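Local atomic coordinates of kelch domain-containing protein (Colletotrichum graminicola M1.001, PDB entry 5C86), a protein that is a fungal alcohol oxidase of the galactose oxidase and glyoxal oxidase family (AA5), probably oxidising alcohols to aldehydes at a copper site. Residues N27-S32 / T47-Y52; P8-P13 / G57-A62. All coordinates share one frame; numbering follows the deposited sequence. Where two conformers were deposited one is given.

Both contacts lie on the same side of the chain's centre, in a seven-bladed beta-propeller, their own centres about 9 Å apart. Contact 1 joins the two middle strands, 28-31 and 47-52, of the first blade, whose sheet runs 18-21, 28-31, 47-52, 63-66. Contact 2 brings strand 5-11 and the residues after it against the loop between strands 47-52 and 63-66. Along the chain the order is 8-13, 27-32, 47-52, 57-62, with the second contact enclosing the first. They meet at Ser50, whose OG packs on Phe12 and Pro13 and is hydrogen-bonded to Ser60 O. Because strand 5-11 completes the last blade, contact 2 joins that blade to the first.

Contact 1 (N27-S32 / T47-Y52); sequences NLLVWS and TYTSLY
The middle pair of strands in a four-stranded antiparallel propeller blade meets here, Leu28 facing Tyr52, Leu29 facing Leu51, Val30 facing Ser50 and Trp31 facing Thr49. Leu28 and Tyr52 bond to each other twice through their backbones, and the bond from Tyr52 N to Leu28 O measures 2.8 Å. Val30 and Ser50 form the next hydrogen-bonded pair; here Val30 N reaches Ser50 O at 2.9 Å, nearly straight at 177°. The next bond, Ser32 N to Tyr48 O, is weak at 3.4 Å.

Side chains alternate between the two faces of the sheet. Leu29, Trp31, Thr49 and Leu51 share one. Leu51 has its CG anti to the backbone N (chi1 -176°); its CD1 branch lies 4.1 Å from Leu29 CB. Trp31 CB rests 3.7 Å from Thr49 CG2, and the Thr47 methyl CG2 approaches Trp31 ring atom CD1 obliquely at 3.7 Å. Indole NE1 is bonded to Met71 O, which fixes the ring's pyrrole side, while Thr47 OG1 is held by His69 O and Met71 N. On the other face Val30 CG2 lies 4.1 Å from Ser50 CB, and Val30 packs on Phe12 of the N-terminal segment.

The Trp31 and Ser32 side chains lie about 8 Å from the side chains of His423 and His335, respectively, copper ligands of this enzyme, though no copper is bound in this apo model. This is the antiparallel meander of a propeller blade, with one strand end leading toward the copper site.

Contact 2 (P8-P13 / G57-A62); sequences PMVKFP and GNISDA
Ile59 packs against the side chains of Val10, Phe12 and Pro13 and the carbonyl oxygen of Lys11, and the tight part of the contact is built around Ile59 and Pro13. Ile59 was modelled in two conformers, so its side-chain contacts hold for the one described. Its CG2, anti to the backbone N, lies 3.8 Å from Phe12 CD1, coming at the ring obliquely as the two side chains cross at about a right angle. The same methyl is 3.9 Å from Pro13 CD. The other branch ends in CD1, which touches Val10 CG1 at 3.8 Å and the backbone Lys11 O at 3.4 Å. Farther along, the Pro13 ring turns its CG to the opposing chain, 3.5 Å from Ala62 N and 3.7 Å from Ala62 CB.

No hydrogen bond crosses between the segments; the touching parts, residues 10-13 and 59-62, run 18° apart. Ser60 OG instead ties its loop to the adjacent strand 47-52 at Leu51 N.

The outer side is looser. The CB of Asp61 points away from the partner segment, and the end of the Lys11 side chain leads off; both residues are exposed to solvent.

Val10 pairs through its backbone with Gly365, as strand 5-11 is the outermost strand of the last blade. An N-terminal strand completing the last blade of the propeller is the "velcro" closure of beta-propellers, and here the neighbouring first blade packs against it.

Contact 1 (N27-S32 / T47-Y52)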
loop_
_atom_site.group_PDB
_atom_site.type_symbol
_atom_site.label_atom_id
_atom_site.label_comp_id
_atom_site.label_asym_id
_atom_site.label_seq_id
_atom_site.Cartn_x
_atom_site.Cartn_y
_atom_site.Cartn_z
ATOM N N ASN A 27 -15.308 -0.742 -2.740
ATOM C CA ASN A 27 -15.258 0.261 -3.779
ATOM C C ASN A 27 -13.840 0.904 -3.795
ATOM O O ASN A 27 -13.115 0.882 -2.817
ATOM C CB ASN A 27 -16.436 1.214 -3.546
ATOM C CG ASN A 27 -17.763 0.518 -3.797
ATOM O OD1 ASN A 27 -17.848 -0.357 -4.655
ATOM N ND2 ASN A 27 -18.810 1.000 -3.141
ATOM N N LEU A 28 -13.535 1.541 -4.891
ATOM C CA LEU A 28 -12.205 2.225 -5.027
ATOM C C LEU A 28 -12.409 3.746 -4.982
ATOM O O LEU A 28 -13.048 4.335 -5.889
ATOM C CB LEU A 28 -11.592 1.857 -6.336
ATOM C CG LEU A 28 -10.120 2.318 -6.561
ATOM C CD1 LEU A 28 -9.125 1.590 -5.613
ATOM C CD2 LEU A 28 -9.807 2.120 -8.020
ATOM N N LEU A 29 -11.861 4.305 -3.960
ATOM C CA LEU A 29 -11.863 5.779 -3.757
ATOM C C LEU A 29 -10.574 6.377 -4.291
ATOM O O LEU A 29 -9.491 5.904 -3.930
ATOM C CB LEU A 29 -12.018 6.183 -2.302
ATOM C CG LEU A 29 -12.116 7.663 -1.877
ATOM C CD1 LEU A 29 -13.370 8.274 -2.433
ATOM C CD2 LEU A 29 -12.149 7.736 -0.395
ATOM N N VAL A 30 -10.685 7.380 -5.151
ATOM C CA VAL A 30 -9.515 8.038 -5.717
ATOM C C VAL A 30 -9.541 9.544 -5.412
ATOM O O VAL A 30 -10.642 10.137 -5.309
ATOM C CB VAL A 30 -9.354 7.760 -7.194
ATOM C CG1 VAL A 30 -9.613 6.304 -7.520
ATOM C CG2 VAL A 30 -10.256 8.670 -8.063
ATOM N N TRP A 31 -8.371 10.154 -5.350
ATOM C CA TRP A 31 -8.343 11.618 -5.239
ATOM C C TRP A 31 -7.104 12.188 -5.884
ATOM O O TRP A 31 -6.098 11.533 -6.075
ATOM C CB TRP A 31 -8.469 12.121 -3.831
ATOM C CG TRP A 31 -7.343 11.901 -2.848
ATOM C CD1 TRP A 31 -6.301 12.736 -2.637
ATOM C CD2 TRP A 31 -7.176 10.804 -1.932
ATOM N NE1 TRP A 31 -5.515 12.293 -1.629
ATOM C CE2 TRP A 31 -6.019 11.083 -1.195
ATOM C CE3 TRP A 31 -7.887 9.616 -1.680
ATOM C CZ2 TRP A 31 -5.517 10.240 -0.184
ATOM C CZ3 TRP A 31 -7.394 8.749 -0.661
ATOM C CH2 TRP A 31 -6.240 9.096 0.089
ATOM N N SER A 32 -7.182 13.483 -6.264
ATOM C CA SER A 32 -6.069 14.226 -6.931
ATOM C C SER A 32 -5.562 15.256 -5.969
ATOM O O SER A 32 -4.509 15.105 -5.342
ATOM C CB SER A 32 -6.533 14.802 -8.250
ATOM O OG SER A 32 -7.781 15.564 -8.098
ATOM N N THR A 47 -10.100 19.031 -1.533
ATOM C CA THR A 47 -9.785 17.920 -2.443
ATOM C C THR A 47 -10.960 17.403 -3.210
ATOM O O THR A 47 -12.030 17.162 -2.570
ATOM C CB THR A 47 -9.161 16.718 -1.612
ATOM O OG1 THR A 47 -8.178 17.164 -0.702
ATOM C CG2 THR A 47 -8.638 15.643 -2.551
ATOM N N TYR A 48 -10.747 17.164 -4.472
ATOM C CA TYR A 48 -11.639 16.463 -5.370
ATOM C C TYR A 48 -11.421 14.951 -5.244
ATOM O O TYR A 48 -10.298 14.496 -5.321
ATOM C CB TYR A 48 -11.492 16.875 -6.803
ATOM C CG TYR A 48 -12.139 18.214 -7.060
ATOM C CD1 TYR A 48 -11.433 19.397 -6.848
ATOM C CD2 TYR A 48 -13.472 18.280 -7.512
ATOM C CE1 TYR A 48 -12.045 20.649 -7.132
ATOM C CE2 TYR A 48 -14.083 19.506 -7.769
ATOM C CZ TYR A 48 -13.356 20.674 -7.587
ATOM O OH TYR A 48 -13.949 21.901 -7.826
ATOM N N THR A 49 -12.534 14.205 -5.192
ATOM C CA THR A 49 -12.525 12.719 -5.081
ATOM C C THR A 49 -13.511 12.145 -6.014
ATOM O O THR A 49 -14.502 12.826 -6.446
ATOM C CB THR A 49 -12.720 12.203 -3.663
ATOM O OG1 THR A 49 -14.128 12.254 -3.308
ATOM C CG2 THR A 49 -11.900 12.913 -2.635
ATOM N N SER A 50 -13.311 10.895 -6.370
ATOM C CA SER A 50 -14.274 10.147 -7.173
ATOM C C SER A 50 -14.236 8.701 -6.679
ATOM O O SER A 50 -13.282 8.282 -6.004
ATOM C CB SER A 50 -13.991 10.256 -8.644
ATOM O OG SER A 50 -14.769 9.399 -9.471
ATOM N N LEU A 51 -15.315 7.981 -6.909
ATOM C CA LEU A 51 -15.498 6.604 -6.398
ATOM C C LEU A 51 -15.888 5.679 -7.502
ATOM O O LEU A 51 -16.846 5.997 -8.239
ATOM C CB LEU A 51 -16.581 6.609 -5.360
ATOM C CG LEU A 51 -16.860 5.277 -4.633
ATOM C CD1 LEU A 51 -15.781 5.055 -3.607
ATOM C CD2 LEU A 51 -18.243 5.239 -3.955
ATOM N N TYR A 52 -15.214 4.526 -7.622
ATOM C CA TYR A 52 -15.577 3.500 -8.562
ATOM C C TYR A 52 -16.305 2.400 -7.787
ATOM O O TYR A 52 -15.828 1.908 -6.795
ATOM C CB TYR A 52 -14.371 2.867 -9.286
ATOM C CG TYR A 52 -14.655 1.648 -10.113
ATOM C CD1 TYR A 52 -15.194 1.739 -11.365
ATOM C CD2 TYR A 52 -14.339 0.401 -9.639
ATOM C CE1 TYR A 52 -15.467 0.614 -12.115
ATOM C CE2 TYR A 52 -14.546 -0.713 -10.385
ATOM C CZ TYR A 52 -15.128 -0.599 -11.611
ATOM O OH TYR A 52 -15.303 -1.759 -12.314
#

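Contact 2 (P8-P13 / G57-A62)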
loop_
_atom_site.group_PDB
_atom_site.type_symbol
_atom_site.label_atom_id
_atom_site.label_comp_id
_atom_site.label_asym_id
_atom_site.label_seq_id
_atom_site.Cartn_x
_atom_site.Cartn_y
_atom_site.Cartn_z
ATOM N N PRO A 8 -11.646 -3.627 -19.210
ATOM C CA PRO A 8 -11.769 -2.402 -19.992
ATOM C C PRO A 8 -11.238 -1.178 -19.276
ATOM O O PRO A 8 -11.139 -1.140 -18.016
ATOM C CB PRO A 8 -13.301 -2.263 -20.138
ATOM C CG PRO A 8 -13.862 -3.028 -18.975
ATOM C CD PRO A 8 -12.948 -4.223 -18.904
ATOM N N MET A 9 -10.881 -0.144 -20.052
ATOM C CA MET A 9 -10.386 1.094 -19.481
ATOM C C MET A 9 -11.516 1.769 -18.712
ATOM O O MET A 9 -12.641 1.853 -19.209
ATOM C CB MET A 9 -9.830 2.085 -20.542
ATOM C CG MET A 9 -8.544 1.699 -21.302
ATOM S SD MET A 9 -6.882 1.894 -20.576
ATOM C CE MET A 9 -7.181 2.763 -19.101
ATOM N N VAL A 10 -11.180 2.246 -17.514
ATOM C CA VAL A 10 -12.024 2.899 -16.554
ATOM C C VAL A 10 -11.503 4.337 -16.535
ATOM O O VAL A 10 -10.295 4.561 -16.431
ATOM C CB VAL A 10 -11.853 2.199 -15.197
ATOM C CG1 VAL A 10 -12.311 3.022 -13.995
ATOM C CG2 VAL A 10 -12.591 0.860 -15.283
ATOM N N LYS A 11 -12.391 5.304 -16.593
ATOM C CA LYS A 11 -11.965 6.699 -16.671
ATOM C C LYS A 11 -12.543 7.512 -15.555
ATOM O O LYS A 11 -13.750 7.559 -15.329
ATOM C CB LYS A 11 -12.424 7.267 -18.023
ATOM C CG LYS A 11 -11.348 8.074 -18.753
ATOM C CD LYS A 11 -11.987 9.176 -19.612
ATOM C CE LYS A 11 -13.009 8.607 -20.592
ATOM N NZ LYS A 11 -13.916 9.670 -21.121
ATOM N N PHE A 12 -11.707 8.159 -14.773
ATOM C CA PHE A 12 -12.152 8.930 -13.715
ATOM C C PHE A 12 -12.200 10.442 -14.117
ATOM O O PHE A 12 -11.406 10.862 -14.919
ATOM C CB PHE A 12 -11.186 8.816 -12.487
ATOM C CG PHE A 12 -11.353 7.516 -11.711
ATOM C CD1 PHE A 12 -12.316 7.383 -10.706
ATOM C CD2 PHE A 12 -10.477 6.483 -11.947
ATOM C CE1 PHE A 12 -12.479 6.183 -10.024
ATOM C CE2 PHE A 12 -10.618 5.280 -11.247
ATOM C CZ PHE A 12 -11.604 5.148 -10.288
ATOM N N PRO A 13 -12.994 11.214 -13.410
ATOM C CA PRO A 13 -13.037 12.663 -13.715
ATOM C C PRO A 13 -11.873 13.395 -13.038
ATOM O O PRO A 13 -11.761 14.627 -13.226
ATOM C CB PRO A 13 -14.348 13.086 -13.085
ATOM C CG PRO A 13 -14.475 12.197 -11.861
ATOM C CD PRO A 13 -13.980 10.867 -12.365
ATOM N N GLY A 57 -20.016 -0.938 -11.514
ATOM C CA GLY A 57 -19.143 -0.281 -12.493
ATOM C C GLY A 57 -19.366 1.258 -12.626
ATOM O O GLY A 57 -18.703 1.883 -13.394
ATOM N N ASN A 58 -20.266 1.859 -11.873
ATOM C CA ASN A 58 -20.478 3.309 -11.916
ATOM C C ASN A 58 -19.227 4.059 -11.442
ATOM O O ASN A 58 -18.628 3.708 -10.395
ATOM C CB ASN A 58 -21.646 3.698 -10.993
ATOM C CG ASN A 58 -21.898 5.203 -10.935
ATOM O OD1 ASN A 58 -21.558 5.861 -9.933
ATOM N ND2 ASN A 58 -22.480 5.769 -12.012
ATOM N N ILE A 59 -18.851 5.116 -12.168
ATOM C CA ILE A 59 -17.825 6.020 -11.686
ATOM C C ILE A 59 -18.535 7.279 -11.338
ATOM O O ILE A 59 -19.276 7.806 -12.154
ATOM C CB ILE A 59 -16.753 6.299 -12.716
ATOM C CG1 ILE A 59 -15.985 5.024 -12.982
ATOM C CG2 ILE A 59 -15.782 7.378 -12.214
ATOM C CD1 ILE A 59 -15.584 4.893 -14.437
ATOM N N SER A 60 -18.355 7.726 -10.120
ATOM C CA SER A 60 -19.065 8.914 -9.623
ATOM C C SER A 60 -18.468 10.222 -10.187
ATOM O O SER A 60 -17.269 10.284 -10.536
ATOM C CB SER A 60 -19.026 8.941 -8.092
ATOM O OG SER A 60 -17.782 9.396 -7.581
ATOM N N ASP A 61 -19.289 11.275 -10.235
ATOM C CA ASP A 61 -18.765 12.561 -10.591
ATOM C C ASP A 61 -17.801 13.047 -9.517
ATOM O O ASP A 61 -17.927 12.730 -8.307
ATOM C CB ASP A 61 -19.923 13.595 -10.742
ATOM C CG ASP A 61 -20.946 13.208 -11.812
ATOM O OD1 ASP A 61 -20.608 12.704 -12.903
ATOM O OD2 ASP A 61 -22.140 13.461 -11.565
ATOM N N ALA A 62 -16.885 13.921 -9.922
ATOM C CA ALA A 62 -15.933 14.452 -8.976
ATOM C C ALA A 62 -16.636 15.346 -7.988
ATOM O O ALA A 62 -17.440 16.205 -8.404
ATOM C CB ALA A 62 -14.815 15.208 -9.696
#